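PDB 3RMI: chorismate mutase protein from Bartonella henselae, which probably catalyses the rearrangement of chorismate to prephenate, working as an all-helical dimer of the AroQ type. Local coordinates for residues A[16-19]-A[20-23]; A[39-42]-A[43-46]; A[56-59]-A[60-64]. All coordinates share one frame; numbering follows the deposited sequence.

Interaction 1: A[16-19]-A[20-23]. With MLT (D-malate), chain D.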
loop_
_atom_site.group_PDB
_atom_site.type_symbol
_atom_site.label_atom_id
_atom_site.label_comp_id
_atom_site.label_asym_id
_atom_site.label_seq_id
_atom_site.Cartn_x
_atom_site.Cartn_y
_atom_site.Cartn_z
ATOM N N TYR A 16 20.144 -3.002 9.350
ATOM C CA TYR A 16 19.286 -2.489 10.388
ATOM C C TYR A 16 18.068 -1.780 9.768
ATOM O O TYR A 16 16.933 -2.010 10.192
ATOM C CB TYR A 16 20.098 -1.597 11.323
ATOM C CG TYR A 16 19.294 -0.908 12.397
ATOM C CD1 TYR A 16 19.216 -1.419 13.693
ATOM C CD2 TYR A 16 18.621 0.282 12.115
ATOM C CE1 TYR A 16 18.471 -0.757 14.693
ATOM C CE2 TYR A 16 17.876 0.947 13.089
ATOM C CZ TYR A 16 17.806 0.427 14.371
ATOM O OH TYR A 16 17.048 1.112 15.287
ATOM N N LEU A 17 18.293 -0.971 8.729
ATOM C CA LEU A 17 17.202 -0.257 8.044
ATOM C C LEU A 17 16.284 -1.242 7.338
ATOM O O LEU A 17 15.066 -1.080 7.273
ATOM C CB LEU A 17 17.763 0.751 7.029
ATOM C CG LEU A 17 18.437 1.983 7.668
ATOM C CD1 LEU A 17 19.471 2.563 6.719
ATOM C CD2 LEU A 17 17.450 3.117 8.163
ATOM N N ARG A 18 16.848 -2.304 6.832
ATOM C CA ARG A 18 16.026 -3.293 6.178
ATOM C C ARG A 18 15.191 -4.092 7.155
ATOM O O ARG A 18 14.109 -4.541 6.790
ATOM C CB ARG A 18 16.873 -4.176 5.300
ATOM C CG ARG A 18 17.301 -3.443 4.049
ATOM C CD ARG A 18 18.388 -4.185 3.289
ATOM N NE ARG A 18 18.553 -3.639 1.953
ATOM C CZ ARG A 18 19.504 -3.996 1.107
ATOM N NH1 ARG A 18 20.403 -4.897 1.457
ATOM N NH2 ARG A 18 19.548 -3.450 -0.096
ATOM N N GLN A 19 15.642 -4.251 8.398
ATOM C CA GLN A 19 14.790 -4.895 9.411
ATOM C C GLN A 19 13.525 -4.084 9.565
ATOM O O GLN A 19 12.426 -4.644 9.714
ATOM C CB GLN A 19 15.463 -4.982 10.779
ATOM C CG GLN A 19 16.183 -6.284 11.037
ATOM C CD GLN A 19 17.361 -6.169 12.045
ATOM O OE1 GLN A 19 17.486 -5.181 12.794
ATOM N NE2 GLN A 19 18.227 -7.196 12.055
ATOM N N SER A 20 13.680 -2.764 9.574
ATOM C CA SER A 20 12.550 -1.891 9.839
ATOM C C SER A 20 11.559 -1.941 8.691
ATOM O O SER A 20 10.361 -2.117 8.892
ATOM C CB SER A 20 13.036 -0.467 10.056
ATOM O OG SER A 20 13.522 -0.282 11.372
ATOM N N ILE A 21 12.087 -1.832 7.479
ATOM C CA ILE A 21 11.295 -1.923 6.265
ATOM C C ILE A 21 10.501 -3.198 6.283
ATOM O O ILE A 21 9.297 -3.201 6.066
ATOM C CB ILE A 21 12.205 -1.848 5.040
ATOM C CG1 ILE A 21 12.733 -0.412 4.909
ATOM C CG2 ILE A 21 11.451 -2.282 3.769
ATOM C CD1 ILE A 21 14.059 -0.356 4.181
ATOM N N ASP A 22 11.184 -4.295 6.556
ATOM C CA ASP A 22 10.548 -5.616 6.530
ATOM C C ASP A 22 9.396 -5.711 7.544
ATOM O O ASP A 22 8.350 -6.293 7.264
ATOM C CB ASP A 22 11.595 -6.682 6.777
ATOM C CG ASP A 22 12.498 -6.929 5.540
ATOM O OD1 ASP A 22 12.206 -6.347 4.452
ATOM O OD2 ASP A 22 13.466 -7.737 5.648
ATOM N N ASN A 23 9.571 -5.055 8.689
ATOM C CA ASN A 23 8.531 -4.954 9.686
ATOM C C ASN A 23 7.367 -4.083 9.250
ATOM O O ASN A 23 6.190 -4.355 9.567
ATOM C CB ASN A 23 9.126 -4.301 10.906
ATOM C CG ASN A 23 8.728 -4.980 12.161
ATOM O OD1 ASN A 23 9.317 -6.034 12.534
ATOM N ND2 ASN A 23 7.759 -4.385 12.867
HETATM C C1 MLT D . 15.967 -1.347 -0.887
HETATM O O1 MLT D . 17.190 -1.474 -1.204
HETATM O O2 MLT D . 15.282 -0.837 -1.762
HETATM C C2 MLT D . 15.380 -1.746 0.449
HETATM O O3 MLT D . 16.216 -2.784 0.858
HETATM C C3 MLT D . 13.965 -2.294 0.652
HETATM C C4 MLT D . 12.896 -2.101 -0.443
HETATM O O4 MLT D . 13.069 -2.529 -1.643
HETATM O O5 MLT D . 11.784 -1.571 -0.162
#

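Interaction 2: A[39-42]-A[43-46]. With MLT (D-malate), chain B.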
loop_
_atom_site.group_PDB
_atom_site.type_symbol
_atom_site.label_atom_id
_atom_site.label_comp_id
_atom_site.label_asym_id
_atom_site.label_seq_id
_atom_site.Cartn_x
_atom_site.Cartn_y
_atom_site.Cartn_z
ATOM N N THR A 39 -13.949 -3.852 2.619
ATOM C CA THR A 39 -14.413 -3.605 1.256
ATOM C C THR A 39 -15.124 -4.808 0.692
ATOM O O THR A 39 -15.905 -4.670 -0.235
ATOM C CB THR A 39 -13.299 -3.208 0.295
ATOM O OG1 THR A 39 -12.275 -4.220 0.290
ATOM C CG2 THR A 39 -12.733 -1.855 0.667
ATOM N N GLN A 40 -14.862 -5.990 1.208
ATOM C CA GLN A 40 -15.587 -7.178 0.748
ATOM C C GLN A 40 -16.977 -7.216 1.349
ATOM O O GLN A 40 -17.912 -7.711 0.714
ATOM C CB GLN A 40 -14.813 -8.480 1.067
ATOM C CG GLN A 40 -13.669 -8.752 0.053
ATOM C CD GLN A 40 -12.556 -9.743 0.546
ATOM O OE1 GLN A 40 -12.763 -10.549 1.468
ATOM N NE2 GLN A 40 -11.389 -9.681 -0.094
ATOM N N ALA A 41 -17.117 -6.704 2.572
ATOM C CA ALA A 41 -18.429 -6.560 3.164
ATOM C C ALA A 41 -19.218 -5.493 2.375
ATOM O O ALA A 41 -20.399 -5.672 2.116
ATOM C CB ALA A 41 -18.341 -6.238 4.656
ATOM N N ILE A 42 -18.554 -4.440 1.910
ATOM C CA ILE A 42 -19.199 -3.462 1.018
ATOM C C ILE A 42 -19.580 -4.118 -0.299
ATOM O O ILE A 42 -20.668 -3.884 -0.800
ATOM C CB ILE A 42 -18.325 -2.193 0.759
ATOM C CG1 ILE A 42 -18.179 -1.388 2.057
ATOM C CG2 ILE A 42 -18.943 -1.299 -0.370
ATOM C CD1 ILE A 42 -17.210 -0.188 1.958
ATOM N N GLY A 43 -18.706 -4.953 -0.860
ATOM C CA GLY A 43 -19.020 -5.632 -2.137
ATOM C C GLY A 43 -20.293 -6.482 -2.091
ATOM O O GLY A 43 -21.102 -6.480 -3.047
ATOM N N ARG A 44 -20.487 -7.193 -0.985
ATOM C CA ARG A 44 -21.653 -8.074 -0.816
ATOM C C ARG A 44 -22.946 -7.230 -0.709
ATOM O O ARG A 44 -23.970 -7.522 -1.337
ATOM C CB ARG A 44 -21.480 -8.988 0.420
ATOM C CG ARG A 44 -20.350 -10.050 0.264
ATOM C CD ARG A 44 -20.397 -11.148 1.342
ATOM N NE ARG A 44 -20.013 -10.587 2.642
ATOM C CZ ARG A 44 -18.749 -10.425 3.076
ATOM N NH1 ARG A 44 -17.703 -10.779 2.322
ATOM N NH2 ARG A 44 -18.526 -9.889 4.277
ATOM N N LEU A 45 -22.851 -6.175 0.082
ATOM C CA LEU A 45 -23.921 -5.226 0.254
ATOM C C LEU A 45 -24.275 -4.583 -1.103
ATOM O O LEU A 45 -25.441 -4.567 -1.526
ATOM C CB LEU A 45 -23.467 -4.191 1.283
ATOM C CG LEU A 45 -24.405 -3.832 2.435
ATOM C CD1 LEU A 45 -24.999 -5.081 3.181
ATOM C CD2 LEU A 45 -23.665 -2.913 3.379
ATOM N N LYS A 46 -23.266 -4.098 -1.821
ATOM C CA LYS A 46 -23.529 -3.479 -3.125
ATOM C C LYS A 46 -24.187 -4.487 -4.048
ATOM O O LYS A 46 -25.142 -4.152 -4.721
ATOM C CB LYS A 46 -22.255 -2.935 -3.781
ATOM C CG LYS A 46 -21.659 -1.662 -3.121
ATOM C CD LYS A 46 -20.480 -1.162 -3.943
ATOM C CE LYS A 46 -19.935 0.140 -3.442
ATOM N NZ LYS A 46 -18.996 0.740 -4.462
HETATM C C1 MLT B . -15.877 1.344 -1.910
HETATM O O1 MLT B . -17.077 1.469 -2.306
HETATM O O2 MLT B . -15.138 0.831 -2.739
HETATM C C2 MLT B . -15.377 1.746 -0.541
HETATM O O3 MLT B . -16.237 2.785 -0.189
HETATM C C3 MLT B . -13.978 2.295 -0.249
HETATM C C4 MLT B . -12.841 2.099 -1.272
HETATM O O4 MLT B . -12.937 2.523 -2.484
HETATM O O5 MLT B . -11.749 1.570 -0.920
#

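Interaction 3: A[56-59]-A[60-64]. With MLT (D-malate), chain B.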
loop_
_atom_site.group_PDB
_atom_site.type_symbol
_atom_site.label_atom_id
_atom_site.label_comp_id
_atom_site.label_asym_id
_atom_site.label_seq_id
_atom_site.Cartn_x
_atom_site.Cartn_y
_atom_site.Cartn_z
ATOM N N PRO A 56 -18.358 7.250 -8.027
ATOM C CA PRO A 56 -17.425 8.364 -8.275
ATOM C C PRO A 56 -17.339 9.408 -7.158
ATOM O O PRO A 56 -16.232 9.864 -6.852
ATOM C CB PRO A 56 -17.926 9.004 -9.582
ATOM C CG PRO A 56 -19.176 8.299 -9.975
ATOM C CD PRO A 56 -19.521 7.268 -8.929
ATOM N N LEU A 57 -18.472 9.782 -6.560
ATOM C CA LEU A 57 -18.471 10.726 -5.431
ATOM C C LEU A 57 -17.693 10.177 -4.243
ATOM O O LEU A 57 -17.000 10.921 -3.573
ATOM C CB LEU A 57 -19.896 11.110 -4.995
ATOM C CG LEU A 57 -20.635 12.115 -5.872
ATOM C CD1 LEU A 57 -22.021 12.492 -5.260
ATOM C CD2 LEU A 57 -19.811 13.390 -6.183
ATOM N N ARG A 58 -17.809 8.882 -3.977
ATOM C CA ARG A 58 -17.012 8.242 -2.904
ATOM C C ARG A 58 -15.493 8.305 -3.208
ATOM O O ARG A 58 -14.692 8.726 -2.362
ATOM C CB ARG A 58 -17.498 6.796 -2.696
ATOM C CG ARG A 58 -16.638 5.910 -1.804
ATOM C CD ARG A 58 -16.562 6.400 -0.365
ATOM N NE ARG A 58 -15.732 5.489 0.419
ATOM C CZ ARG A 58 -15.097 5.785 1.551
ATOM N NH1 ARG A 58 -15.202 6.989 2.110
ATOM N NH2 ARG A 58 -14.372 4.848 2.153
ATOM N N GLU A 59 -15.126 7.920 -4.430
ATOM C CA GLU A 59 -13.729 7.870 -4.896
ATOM C C GLU A 59 -13.107 9.241 -4.748
ATOM O O GLU A 59 -11.998 9.380 -4.250
ATOM C CB GLU A 59 -13.664 7.455 -6.384
ATOM C CG GLU A 59 -12.865 6.191 -6.758
ATOM C CD GLU A 59 -13.743 4.938 -7.186
ATOM O OE1 GLU A 59 -14.554 4.374 -6.364
ATOM O OE2 GLU A 59 -13.563 4.502 -8.369
ATOM N N GLN A 60 -13.845 10.254 -5.183
ATOM C CA GLN A 60 -13.371 11.636 -5.175
ATOM C C GLN A 60 -13.085 12.124 -3.776
ATOM O O GLN A 60 -12.105 12.833 -3.554
ATOM C CB GLN A 60 -14.420 12.580 -5.721
ATOM C CG GLN A 60 -14.327 12.912 -7.161
ATOM C CD GLN A 60 -15.567 13.703 -7.621
ATOM O OE1 GLN A 60 -16.221 13.307 -8.589
ATOM N NE2 GLN A 60 -15.908 14.802 -6.902
ATOM N N TYR A 61 -13.985 11.799 -2.850
ATOM C CA TYR A 61 -13.809 12.161 -1.442
ATOM C C TYR A 61 -12.559 11.481 -0.848
ATOM O O TYR A 61 -11.755 12.110 -0.175
ATOM C CB TYR A 61 -15.079 11.774 -0.640
ATOM C CG TYR A 61 -14.910 11.831 0.867
ATOM C CD1 TYR A 61 -14.975 13.052 1.565
ATOM C CD2 TYR A 61 -14.663 10.669 1.601
ATOM C CE1 TYR A 61 -14.802 13.098 2.968
ATOM C CE2 TYR A 61 -14.476 10.714 2.985
ATOM C CZ TYR A 61 -14.547 11.919 3.660
ATOM O OH TYR A 61 -14.385 11.931 5.024
ATOM N N GLN A 62 -12.414 10.192 -1.105
ATOM C CA GLN A 62 -11.316 9.429 -0.514
ATOM C C GLN A 62 -9.986 10.032 -0.986
ATOM O O GLN A 62 -9.065 10.173 -0.215
ATOM C CB GLN A 62 -11.382 7.952 -0.910
ATOM C CG GLN A 62 -12.572 7.125 -0.435
ATOM C CD GLN A 62 -12.459 5.681 -0.890
ATOM O OE1 GLN A 62 -11.772 4.886 -0.254
ATOM N NE2 GLN A 62 -13.110 5.333 -1.992
ATOM N N ILE A 63 -9.922 10.425 -2.249
ATOM C CA ILE A 63 -8.714 10.984 -2.817
ATOM C C ILE A 63 -8.409 12.371 -2.246
ATOM O O ILE A 63 -7.264 12.612 -1.855
ATOM C CB ILE A 63 -8.783 11.053 -4.363
ATOM C CG1 ILE A 63 -8.650 9.649 -4.962
ATOM C CG2 ILE A 63 -7.673 11.944 -4.921
ATOM C CD1 ILE A 63 -9.071 9.585 -6.440
ATOM N N LYS A 64 -9.397 13.279 -2.201
ATOM C CA LYS A 64 -9.137 14.632 -1.702
ATOM C C LYS A 64 -8.694 14.525 -0.250
ATOM O O LYS A 64 -7.722 15.151 0.158
ATOM C CB LYS A 64 -10.337 15.628 -1.875
HETATM C C1 MLT B . -15.877 1.344 -1.910
HETATM O O1 MLT B . -17.077 1.469 -2.306
HETATM O O2 MLT B . -15.138 0.831 -2.739
HETATM C C2 MLT B . -15.377 1.746 -0.541
HETATM O O3 MLT B . -16.237 2.785 -0.189
HETATM C C3 MLT B . -13.978 2.295 -0.249
HETATM C C4 MLT B . -12.841 2.099 -1.272
HETATM O O4 MLT B . -12.937 2.523 -2.484
HETATM O O5 MLT B . -11.749 1.570 -0.920
#

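Interaction 1: A[16-19]-A[20-23]
Arg-18 and Asp-22 sit one helical turn apart, joined by the bond from Asp-22 N to Arg-18 O, 2.9 Å long and fairly straight at 161°. Asp-22 CG packs against Arg-18 O, while the arginine side chain runs out to the ligand. Its chain is extended from CG to NE, with CG set opposite the carbonyl carbon (chi1 -74°), and reaches the D-malate of chain D. There NE donates to the malate hydroxyl O3 at 2.7 Å, while NH2 gives a longer but nearly straight bond to carboxylate O1, 3.3 Å away and lying in the guanidinium plane at its edge. Ile-21 lies beside this arm: its CD1 comes within 3.3 Å of Leu-17 O, and its CG2 is 4.0 Å from malate C3. Further out, the second subunit holds both charged groups, for Arg-18 NH2 makes a salt bridge to its Asp-55 and Asp-22 OD1 another to its Arg-58. The two turns belong to the long helix 4-48, whose Leu-17, Arg-18 and Ile-21 pack against Ile-42 of the second subunit and so lend one face to the malate pocket of that neighbouring chain.

Interaction 2: A[39-42]-A[43-46]
Lys-46 lies alongside Ile-42, one turn earlier on helix 4-48, and the two side chains point the same way. The turn beneath them is closed by Lys-46 N bonding to Ile-42 O at 2.8 Å. From CB, which rests 3.5 Å from Ile-42 O, the lysine side chain leaves beside its backbone N (chi1 -72°) and then stays extended. CG still touches that oxygen, CD passes over the isoleucine methyl CG2, and CE packs against the same CG2 at 3.5 Å. NZ then gives a hydrogen bond of 3.0 Å to carboxylate O1 of the D-malate of chain B. It also bonds to the backbone oxygen of Pro-52, and weakly to that of Ala-53, so the ammonium group is shared between the ligand and the loop leading to helix 56-72. This is the all-helical AroQ fold, in which the long first helix supplies pocket residues along its length; here Ile-42 offers an apolar wall, its CD1 3.7 Å from malate C2, and Ile-21 of the second subunit packs on it. On another side of the helix, Arg-44 bends at chi3 (-70°) and turns back along the preceding turn. Gln-40 O and Ala-41 CA lie against one guanidinium face, both offset toward its rim, and NH2 comes 3.7 Å from Ala-41 CB. Nearby, Gln-40 NE2 bonds to Gln-94 OE1, and Ile-42 touches His-95 on helix 77-106.

Interaction 3: A[56-59]-A[60-64]
Arg-58 and Gln-62 are joined through the backbone of the first turns of helix 56-72, where Gln-62 N bonds to Arg-58 O at 3.0 Å within a regular run of i to i+4 bonds from Pro-56 to Ile-63. Above this turn their side chains stack: the guanidinium and the amide are only 4° from parallel, although the two chains cross at about a right angle. Gln-62 CG sits over the centre of one guanidinium face, 3.5 Å from Arg-58 CZ, and Gln-62 CD lies at the same distance from Arg-58 NE. The arginine gets there with CG swung to the far side from N (chi1 170°) and a bend at chi2 (63°), which folds it along the helix toward Gln-62.

Both flat groups then grip one ligand, the D-malate of chain B. Arg-58 NE donates to hydroxyl O3 at 2.8 Å, while Gln-62 NE2 donates to carboxylate O4 at 2.9 Å in a nearly straight bond. The stack thus holds two donors aimed at different parts of the malate. Tyr-61 adds a looser contact, with Arg-58 NH1 at the edge of its ring, 3.8 Å from CD2. The guanidinium is also held from beyond the helix, since NH2 forms a salt bridge with Asp-22 of the second subunit.

Ile-63 CG1, meanwhile, lies 3.4 Å from Glu-59 O. Glu-59, Gln-62 and Ile-63 pack on helix 77-106 of the same chain, through Ile-88, Leu-84 and Glu-81, whereas Arg-58 and Tyr-61 meet Ile-21 and Asp-22 of the second subunit. The start of helix 56-72 therefore lies between its own C-terminal helix and the neighbouring chain's first helix.

Interactions 2 and 3 serve one pocket: their centres are about 17 Å apart and their nearest atoms about 6 Å, with the D-malate of chain B bridging them. Interaction 1 stands on the other side of the chain's centre, about 34 Å from interaction 2 and 33 Å from interaction 3 between centres, and serves the malate of chain D. The dimer brings the parts together, because each malate takes Arg-18 from one subunit and Arg-35, Lys-46, Arg-58 and Gln-62 from the other. Two composite sites result, consistent with the shared active sites of AroQ chorismate mutases, where malate probably occupies the substrate pocket.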